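Phosphotriesterase homology protein (Escherichia coli, PDB 1BF6) hydrolyses phosphorylated glyceryl acetates, and also aromatic acetates and propionates, as a zinc-dependent enzyme of the phosphotriesterase family that binds two zinc ions per subunit. Local coordinates at residues D30-C36 with F64-V68; M39-M43 with E71-N75; M104-E109 with A146-R152. All coordinates share one frame; numbering follows the deposited sequence.

Contact 1: residues D30-C36 with F64-V68; sequences DQYAFIC and FMLDV
The phenol oxygen of Tyr32 reaches across to the backbone of the neighbouring helix, where Tyr32 OH lies 3.2 Å from Asp67 O in a weak hydrogen bond. Helices 32-44 and 62-72 are consecutive outer helices of the TIM barrel, and these parts of them cross at -48° with their axes 10.8 Å apart. Aromatic packing does most of the joining. Tyr32 points its edge at the face of Phe64 in a T-shaped stack, ring centroids 5.4 Å apart and planes at 82°. Both side chains have CG anti to the backbone N (chi1 -171° in Tyr32), and they run past each other in opposite directions. The rim of the Phe64 ring reaches the start of helix 32-44: Gln31 C lies at its edge, and Phe64 CZ is 3.7 Å from Tyr32 CA, which stands to one side of the ring plane, while Phe64 CE2 lies 3.5 Å from Asp30 O. The carboxylate of Asp30 turns away, to salt bridges with Arg28 and Arg246. Deeper in, Ile35 CG2 meets the edge of the Phe64 ring and packs 3.8 Å from Val68 CG2. That one methyl of Val68 is shared, for it also touches Tyr32 CE1 and, more loosely, Cys36 SG. One turn on from Tyr32, the sulfur of Cys36 sits over a face of the tyrosine ring, SG 3.4 Å above its plane and offset toward the rim.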
loop_
_atom_site.group_PDB
_atom_site.type_symbol
_atom_site.label_atom_id
_atom_site.label_comp_id
_atom_site.label_asym_id
_atom_site.label_seq_id
_atom_site.Cartn_x
_atom_site.Cartn_y
_atom_site.Cartn_z
ATOM N N ASP A 30 -5.964 15.970 2.879
ATOM C CA ASP A 30 -6.574 16.021 4.203
ATOM C C ASP A 30 -7.986 16.614 4.209
ATOM O O ASP A 30 -8.433 17.142 5.229
ATOM C CB ASP A 30 -5.682 16.845 5.148
ATOM C CG ASP A 30 -5.624 18.339 4.777
ATOM O OD1 ASP A 30 -6.002 18.723 3.642
ATOM O OD2 ASP A 30 -5.195 19.141 5.637
ATOM N N GLN A 31 -8.678 16.542 3.075
ATOM C CA GLN A 31 -10.026 17.096 2.977
ATOM C C GLN A 31 -11.045 16.090 3.481
ATOM O O GLN A 31 -11.551 15.249 2.739
ATOM C CB GLN A 31 -10.297 17.536 1.545
ATOM C CG GLN A 31 -9.256 18.545 1.056
ATOM C CD GLN A 31 -9.553 19.098 -0.322
ATOM O OE1 GLN A 31 -9.402 18.408 -1.324
ATOM N NE2 GLN A 31 -9.953 20.366 -0.377
ATOM N N TYR A 32 -11.331 16.209 4.769
ATOM C CA TYR A 32 -12.223 15.321 5.479
ATOM C C TYR A 32 -13.557 14.956 4.837
ATOM O O TYR A 32 -13.831 13.772 4.629
ATOM C CB TYR A 32 -12.458 15.845 6.889
ATOM C CG TYR A 32 -13.196 14.865 7.764
ATOM C CD1 TYR A 32 -12.620 13.640 8.111
ATOM C CD2 TYR A 32 -14.471 15.158 8.243
ATOM C CE1 TYR A 32 -13.300 12.734 8.914
ATOM C CE2 TYR A 32 -15.158 14.265 9.047
ATOM C CZ TYR A 32 -14.568 13.053 9.381
ATOM O OH TYR A 32 -15.244 12.183 10.199
ATOM N N ALA A 33 -14.405 15.953 4.588
ATOM C CA ALA A 33 -15.716 15.702 3.989
ATOM C C ALA A 33 -15.601 14.911 2.687
ATOM O O ALA A 33 -16.282 13.900 2.510
ATOM C CB ALA A 33 -16.464 17.019 3.764
ATOM N N PHE A 34 -14.706 15.345 1.806
ATOM C CA PHE A 34 -14.497 14.670 0.530
ATOM C C PHE A 34 -14.031 13.231 0.710
ATOM O O PHE A 34 -14.500 12.336 0.006
ATOM C CB PHE A 34 -13.464 15.406 -0.317
ATOM C CG PHE A 34 -13.894 16.772 -0.756
ATOM C CD1 PHE A 34 -15.216 17.174 -0.647
ATOM C CD2 PHE A 34 -12.964 17.649 -1.302
ATOM C CE1 PHE A 34 -15.606 18.429 -1.075
ATOM C CE2 PHE A 34 -13.344 18.911 -1.735
ATOM C CZ PHE A 34 -14.667 19.298 -1.620
ATOM N N ILE A 35 -13.085 13.012 1.625
ATOM C CA ILE A 35 -12.567 11.666 1.860
ATOM C C ILE A 35 -13.653 10.756 2.430
ATOM O O ILE A 35 -13.767 9.610 2.008
ATOM C CB ILE A 35 -11.234 11.669 2.697
ATOM C CG1 ILE A 35 -10.049 11.548 1.697
ATOM C CG2 ILE A 35 -11.195 10.486 3.667
ATOM C CD1 ILE A 35 -10.363 10.909 0.317
ATOM N N CYS A 36 -14.480 11.277 3.335
ATOM C CA CYS A 36 -15.594 10.508 3.892
ATOM C C CYS A 36 -16.592 10.131 2.782
ATOM O O CYS A 36 -17.107 9.017 2.758
ATOM C CB CYS A 36 -16.328 11.305 4.968
ATOM S SG CYS A 36 -15.484 11.376 6.559
ATOM N N PHE A 64 -7.743 11.454 12.313
ATOM C CA PHE A 64 -8.458 11.649 11.053
ATOM C C PHE A 64 -8.983 10.309 10.560
ATOM O O PHE A 64 -10.115 10.217 10.077
ATOM C CB PHE A 64 -7.486 12.228 10.026
ATOM C CG PHE A 64 -8.125 12.631 8.726
ATOM C CD1 PHE A 64 -8.382 11.690 7.732
ATOM C CD2 PHE A 64 -8.403 13.973 8.468
ATOM C CE1 PHE A 64 -8.900 12.082 6.498
ATOM C CE2 PHE A 64 -8.918 14.375 7.240
ATOM C CZ PHE A 64 -9.164 13.432 6.260
ATOM N N MET A 65 -8.143 9.276 10.668
ATOM C CA MET A 65 -8.525 7.929 10.239
ATOM C C MET A 65 -9.596 7.340 11.160
ATOM O O MET A 65 -10.527 6.680 10.690
ATOM C CB MET A 65 -7.295 7.017 10.150
ATOM C CG MET A 65 -6.260 7.492 9.121
ATOM S SD MET A 65 -4.922 6.339 8.778
ATOM C CE MET A 65 -3.882 6.577 10.242
ATOM N N LEU A 66 -9.474 7.596 12.464
ATOM C CA LEU A 66 -10.451 7.113 13.442
ATOM C C LEU A 66 -11.804 7.756 13.148
ATOM O O LEU A 66 -12.854 7.107 13.256
ATOM C CB LEU A 66 -10.035 7.497 14.869
ATOM C CG LEU A 66 -8.925 6.685 15.552
ATOM C CD1 LEU A 66 -8.543 7.363 16.866
ATOM C CD2 LEU A 66 -9.401 5.248 15.792
ATOM N N ASP A 67 -11.762 9.043 12.799
ATOM C CA ASP A 67 -12.963 9.809 12.489
ATOM C C ASP A 67 -13.628 9.314 11.211
ATOM O O ASP A 67 -14.852 9.183 11.172
ATOM C CB ASP A 67 -12.645 11.304 12.375
ATOM C CG ASP A 67 -12.274 11.935 13.709
ATOM O OD1 ASP A 67 -12.469 11.302 14.768
ATOM O OD2 ASP A 67 -11.778 13.075 13.694
ATOM N N VAL A 68 -12.828 9.052 10.172
ATOM C CA VAL A 68 -13.357 8.553 8.901
ATOM C C VAL A 68 -14.101 7.242 9.157
ATOM O O VAL A 68 -15.211 7.062 8.672
ATOM C CB VAL A 68 -12.240 8.344 7.841
ATOM C CG1 VAL A 68 -12.753 7.505 6.680
ATOM C CG2 VAL A 68 -11.760 9.687 7.312
#

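Contact 2: residues M39-M43 with E71-N75; sequences MNDLM and ETGIN
Met43 bends its thioether over the backbone at the end of helix 62-72: its CE methyl comes within 3.2 Å of Thr72 O, and its SD packs 3.8 Å from Ile74 CA. Turns at chi2 (-79°) and chi3 (-84°) fold the chain so that sulfur and methyl both face this turn. With Met43 cut back to an alanine, the Thr72 carbonyl and the flank of Ile74 are likely to lose their cover, and a gap would probably open beside Gly73. Next to it Asn40 lays its amide against the threonine, ND2 3.2 Å from Thr72 CG2, and on the inner side Met39 SD touches Ile74 CD1 at 3.8 Å, with Leu42 CD1 a looser neighbour of the same methyl. These residues join helix 32-44 to the link between helix 62-72 and strand 75-80, part of a beta-alpha-beta crossover in the TIM barrel. What holds the link in shape lies behind the packing. Thr72 OG1 is hydrogen-bonded to Val68 O and receives a weak, nearly straight bond from Ile74 N, at 3.4 Å. Gly73 leaves the helix with phi 85°, a backbone shape in which a CB would collide with the carbonyl oxygen of Thr72, so glycine is called for. Ile74 also rests on Val50 of strand 47-52, the strand whose Arg48 and Val50 form backbone hydrogen bonds with Asn75.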
loop_
_atom_site.group_PDB
_atom_site.type_symbol
_atom_site.label_atom_id
_atom_site.label_comp_id
_atom_site.label_asym_id
_atom_site.label_seq_id
_atom_site.Cartn_x
_atom_site.Cartn_y
_atom_site.Cartn_z
ATOM N N MET A 39 -15.283 7.284 0.802
ATOM C CA MET A 39 -15.352 6.008 1.516
ATOM C C MET A 39 -16.771 5.461 1.434
ATOM O O MET A 39 -16.957 4.259 1.298
ATOM C CB MET A 39 -14.880 6.144 2.973
ATOM C CG MET A 39 -13.395 6.520 3.124
ATOM S SD MET A 39 -12.207 5.421 2.320
ATOM C CE MET A 39 -11.654 6.437 0.896
ATOM N N ASN A 40 -17.768 6.344 1.475
ATOM C CA ASN A 40 -19.163 5.924 1.349
ATOM C C ASN A 40 -19.393 5.336 -0.049
ATOM O O ASN A 40 -20.102 4.339 -0.198
ATOM C CB ASN A 40 -20.122 7.094 1.587
ATOM C CG ASN A 40 -20.201 7.504 3.046
ATOM O OD1 ASN A 40 -20.555 8.641 3.364
ATOM N ND2 ASN A 40 -19.902 6.578 3.939
ATOM N N ASP A 41 -18.768 5.936 -1.065
ATOM C CA ASP A 41 -18.885 5.446 -2.444
ATOM C C ASP A 41 -18.257 4.051 -2.540
ATOM O O ASP A 41 -18.776 3.163 -3.218
ATOM C CB ASP A 41 -18.164 6.382 -3.428
ATOM C CG ASP A 41 -18.798 7.772 -3.520
ATOM O OD1 ASP A 41 -19.844 8.025 -2.877
ATOM O OD2 ASP A 41 -18.224 8.618 -4.236
ATOM N N LEU A 42 -17.115 3.878 -1.881
ATOM C CA LEU A 42 -16.441 2.588 -1.879
ATOM C C LEU A 42 -17.334 1.525 -1.228
ATOM O O LEU A 42 -17.434 0.406 -1.730
ATOM C CB LEU A 42 -15.110 2.670 -1.118
ATOM C CG LEU A 42 -13.903 3.324 -1.790
ATOM C CD1 LEU A 42 -12.719 3.283 -0.813
ATOM C CD2 LEU A 42 -13.554 2.618 -3.088
ATOM N N MET A 43 -17.979 1.894 -0.126
ATOM C CA MET A 43 -18.860 0.998 0.629
ATOM C C MET A 43 -20.000 0.463 -0.251
ATOM O O MET A 43 -20.360 -0.712 -0.158
ATOM C CB MET A 43 -19.453 1.730 1.850
ATOM C CG MET A 43 -18.456 2.173 2.936
ATOM S SD MET A 43 -17.959 0.839 4.016
ATOM C CE MET A 43 -19.281 0.841 5.187
ATOM N N GLU A 71 -17.455 7.843 11.010
ATOM C CA GLU A 71 -18.430 8.448 10.109
ATOM C C GLU A 71 -19.007 7.515 9.049
ATOM O O GLU A 71 -20.219 7.446 8.882
ATOM C CB GLU A 71 -17.777 9.659 9.425
ATOM C CG GLU A 71 -18.617 10.371 8.355
ATOM C CD GLU A 71 -19.895 10.990 8.900
ATOM O OE1 GLU A 71 -19.852 11.590 9.998
ATOM O OE2 GLU A 71 -20.943 10.876 8.221
ATOM N N THR A 72 -18.137 6.776 8.368
ATOM C CA THR A 72 -18.528 5.897 7.265
ATOM C C THR A 72 -18.664 4.391 7.541
ATOM O O THR A 72 -19.291 3.671 6.759
ATOM C CB THR A 72 -17.541 6.067 6.104
ATOM O OG1 THR A 72 -16.252 5.570 6.492
ATOM C CG2 THR A 72 -17.393 7.536 5.747
ATOM N N GLY A 73 -18.054 3.902 8.618
ATOM C CA GLY A 73 -18.134 2.482 8.910
ATOM C C GLY A 73 -17.085 1.665 8.172
ATOM O O GLY A 73 -17.008 0.444 8.333
ATOM N N ILE A 74 -16.280 2.317 7.338
ATOM C CA ILE A 74 -15.248 1.584 6.629
ATOM C C ILE A 74 -14.144 1.250 7.646
ATOM O O ILE A 74 -14.057 1.881 8.701
ATOM C CB ILE A 74 -14.685 2.379 5.427
ATOM C CG1 ILE A 74 -14.074 1.401 4.413
ATOM C CG2 ILE A 74 -13.696 3.458 5.901
ATOM C CD1 ILE A 74 -13.757 1.996 3.076
ATOM N N ASN A 75 -13.401 0.179 7.384
ATOM C CA ASN A 75 -12.315 -0.216 8.277
ATOM C C ASN A 75 -10.980 0.229 7.695
ATOM O O ASN A 75 -10.653 -0.077 6.550
ATOM C CB ASN A 75 -12.301 -1.728 8.513
ATOM C CG ASN A 75 -11.213 -2.145 9.496
ATOM O OD1 ASN A 75 -10.307 -2.913 9.159
ATOM N ND2 ASN A 75 -11.296 -1.627 10.720
#

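Contact 3: residues M104-E109 with A146-R152; sequences MVDEIE and AHNQTGR
Met104 meets the second helix through its CB, which lies 3.9 Å from Ala146 CB, a close approach that the small alanine permits. Helices 97-109 and 134-150 are outer helices of the TIM barrel packed against strand 122-126, whose Ile122 touches Met104, Ile108 and Ala146; their axes here are 9.9 Å apart and cross at -38°. Val105 spans a turn of the facing helix: CG2 lies 3.8 Å from Ala146 CA, while CG1 leans on the methyl of Thr150. Ile108 reaches tip to tip toward Thr150, its CD1 3.7 Å from Thr150 OG1, and spreads CG2 against the aliphatic part of Arg152, whose guanidinium group goes on to Gly120 O and Phe290 O. That threonine hydroxyl bonds back to Ala146 O at 2.8 Å; Thr150 N reaches the same oxygen from the opposite face of the carbonyl plane. Behind the contact, His147, a residue of the beta-D-glucose site along with Asn148, gives its ND1 proton to Arg152 O at 2.8 Å, which ties the ring to the turn after the helix. Last comes Glu109, bent at chi2 (-78°) so that its carboxylate returns alongside Thr150, with Glu109 OE2 3.9 Å from Thr150 CG2.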
loop_
_atom_site.group_PDB
_atom_site.type_symbol
_atom_site.label_atom_id
_atom_site.label_comp_id
_atom_site.label_asym_id
_atom_site.label_seq_id
_atom_site.Cartn_x
_atom_site.Cartn_y
_atom_site.Cartn_z
ATOM N N MET A 104 8.757 1.080 15.566
ATOM C CA MET A 104 7.748 0.378 14.770
ATOM C C MET A 104 6.964 -0.614 15.633
ATOM O O MET A 104 5.741 -0.650 15.579
ATOM C CB MET A 104 8.394 -0.304 13.565
ATOM C CG MET A 104 8.925 0.690 12.522
ATOM S SD MET A 104 9.591 -0.088 11.061
ATOM C CE MET A 104 11.316 0.231 11.182
ATOM N N VAL A 105 7.666 -1.355 16.495
ATOM C CA VAL A 105 7.010 -2.310 17.392
ATOM C C VAL A 105 6.015 -1.617 18.337
ATOM O O VAL A 105 4.903 -2.107 18.520
ATOM C CB VAL A 105 8.057 -3.146 18.224
ATOM C CG1 VAL A 105 7.346 -3.951 19.317
ATOM C CG2 VAL A 105 8.852 -4.069 17.307
ATOM N N ASP A 106 6.382 -0.463 18.907
ATOM C CA ASP A 106 5.490 0.249 19.816
ATOM C C ASP A 106 4.284 0.862 19.097
ATOM O O ASP A 106 3.234 1.056 19.697
ATOM C CB ASP A 106 6.232 1.346 20.577
ATOM C CG ASP A 106 7.253 0.797 21.582
ATOM O OD1 ASP A 106 7.343 -0.435 21.790
ATOM O OD2 ASP A 106 7.982 1.625 22.156
ATOM N N GLU A 107 4.461 1.231 17.837
ATOM C CA GLU A 107 3.354 1.805 17.084
ATOM C C GLU A 107 2.328 0.705 16.805
ATOM O O GLU A 107 1.125 0.970 16.762
ATOM C CB GLU A 107 3.846 2.480 15.800
ATOM C CG GLU A 107 4.543 3.826 16.081
ATOM C CD GLU A 107 4.442 4.832 14.931
ATOM O OE1 GLU A 107 4.569 4.435 13.754
ATOM O OE2 GLU A 107 4.263 6.030 15.224
ATOM N N ILE A 108 2.822 -0.531 16.701
ATOM C CA ILE A 108 1.996 -1.719 16.468
ATOM C C ILE A 108 1.324 -2.186 17.764
ATOM O O ILE A 108 0.129 -2.495 17.778
ATOM C CB ILE A 108 2.859 -2.883 15.908
ATOM C CG1 ILE A 108 3.193 -2.635 14.445
ATOM C CG2 ILE A 108 2.185 -4.246 16.129
ATOM C CD1 ILE A 108 4.257 -3.556 13.903
ATOM N N GLU A 109 2.088 -2.170 18.861
ATOM C CA GLU A 109 1.622 -2.644 20.162
ATOM C C GLU A 109 0.884 -1.670 21.060
ATOM O O GLU A 109 -0.084 -2.056 21.703
ATOM C CB GLU A 109 2.788 -3.274 20.967
ATOM C CG GLU A 109 3.574 -4.361 20.246
ATOM C CD GLU A 109 2.860 -5.706 20.214
ATOM O OE1 GLU A 109 1.616 -5.744 20.283
ATOM O OE2 GLU A 109 3.550 -6.741 20.121
ATOM N N ALA A 146 11.261 -5.674 13.337
ATOM C CA ALA A 146 9.930 -5.427 13.900
ATOM C C ALA A 146 8.944 -6.541 13.513
ATOM O O ALA A 146 8.086 -6.924 14.308
ATOM C CB ALA A 146 9.397 -4.070 13.449
ATOM N N HIS A 147 9.089 -7.063 12.298
ATOM C CA HIS A 147 8.217 -8.126 11.814
ATOM C C HIS A 147 8.534 -9.431 12.537
ATOM O O HIS A 147 7.632 -10.199 12.859
ATOM C CB HIS A 147 8.392 -8.327 10.308
ATOM C CG HIS A 147 7.916 -9.662 9.828
ATOM N ND1 HIS A 147 6.580 -9.999 9.772
ATOM C CD2 HIS A 147 8.600 -10.773 9.466
ATOM C CE1 HIS A 147 6.463 -11.262 9.403
ATOM N NE2 HIS A 147 7.672 -11.754 9.211
ATOM N N ASN A 148 9.822 -9.697 12.746
ATOM C CA ASN A 148 10.239 -10.919 13.429
ATOM C C ASN A 148 9.755 -10.942 14.879
ATOM O O ASN A 148 9.598 -12.003 15.474
ATOM C CB ASN A 148 11.766 -11.105 13.341
ATOM C CG ASN A 148 12.247 -11.400 11.913
ATOM O OD1 ASN A 148 11.473 -11.830 11.060
ATOM N ND2 ASN A 148 13.518 -11.148 11.650
ATOM N N GLN A 149 9.435 -9.778 15.430
ATOM C CA GLN A 149 8.961 -9.721 16.803
ATOM C C GLN A 149 7.436 -9.713 16.907
ATOM O O GLN A 149 6.865 -10.340 17.805
ATOM C CB GLN A 149 9.520 -8.475 17.518
ATOM C CG GLN A 149 11.026 -8.520 17.780
ATOM C CD GLN A 149 11.451 -9.755 18.599
ATOM O OE1 GLN A 149 10.863 -10.059 19.634
ATOM N NE2 GLN A 149 12.454 -10.468 18.115
ATOM N N THR A 150 6.780 -9.030 15.969
ATOM C CA THR A 150 5.321 -8.882 16.016
ATOM C C THR A 150 4.525 -9.723 15.038
ATOM O O THR A 150 3.323 -9.895 15.218
ATOM C CB THR A 150 4.907 -7.410 15.779
ATOM O OG1 THR A 150 5.263 -7.034 14.443
ATOM C CG2 THR A 150 5.596 -6.483 16.789
ATOM N N GLY A 151 5.180 -10.181 13.985
ATOM C CA GLY A 151 4.504 -10.978 12.981
ATOM C C GLY A 151 3.672 -10.148 12.010
ATOM O O GLY A 151 3.124 -10.710 11.066
ATOM N N ARG A 152 3.557 -8.834 12.228
ATOM C CA ARG A 152 2.772 -7.998 11.306
ATOM C C ARG A 152 3.471 -7.958 9.946
ATOM O O ARG A 152 4.706 -7.876 9.863
ATOM C CB ARG A 152 2.535 -6.590 11.860
ATOM C CG ARG A 152 1.778 -6.536 13.187
ATOM C CD ARG A 152 0.552 -7.444 13.218
ATOM N NE ARG A 152 -0.433 -7.100 12.196
ATOM C CZ ARG A 152 -1.194 -7.985 11.547
ATOM N NH1 ARG A 152 -1.093 -9.282 11.809
ATOM N NH2 ARG A 152 -2.033 -7.572 10.602
#

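From the N terminus, the chain leaves strand 7-12 and reaches helix 32-44, which supplies the first segments of contacts 1 and 2 in turn. It then passes through strand 47-52 into helix 62-72, where contact 1 closes; contact 2 closes at the end of that helix and in the link to strand 75-80. The two loops therefore cross, and the contacts hold the two helices together at successive levels, touching directly, for instance where Val68 CG1 meets Met39 CG. Contact 3 opens only after both have closed, with its centre about 26 Å from that of contact 1. It closes a separate loop through strand 122-126, joining helices 97-109 and 134-150 at another part of the barrel wall.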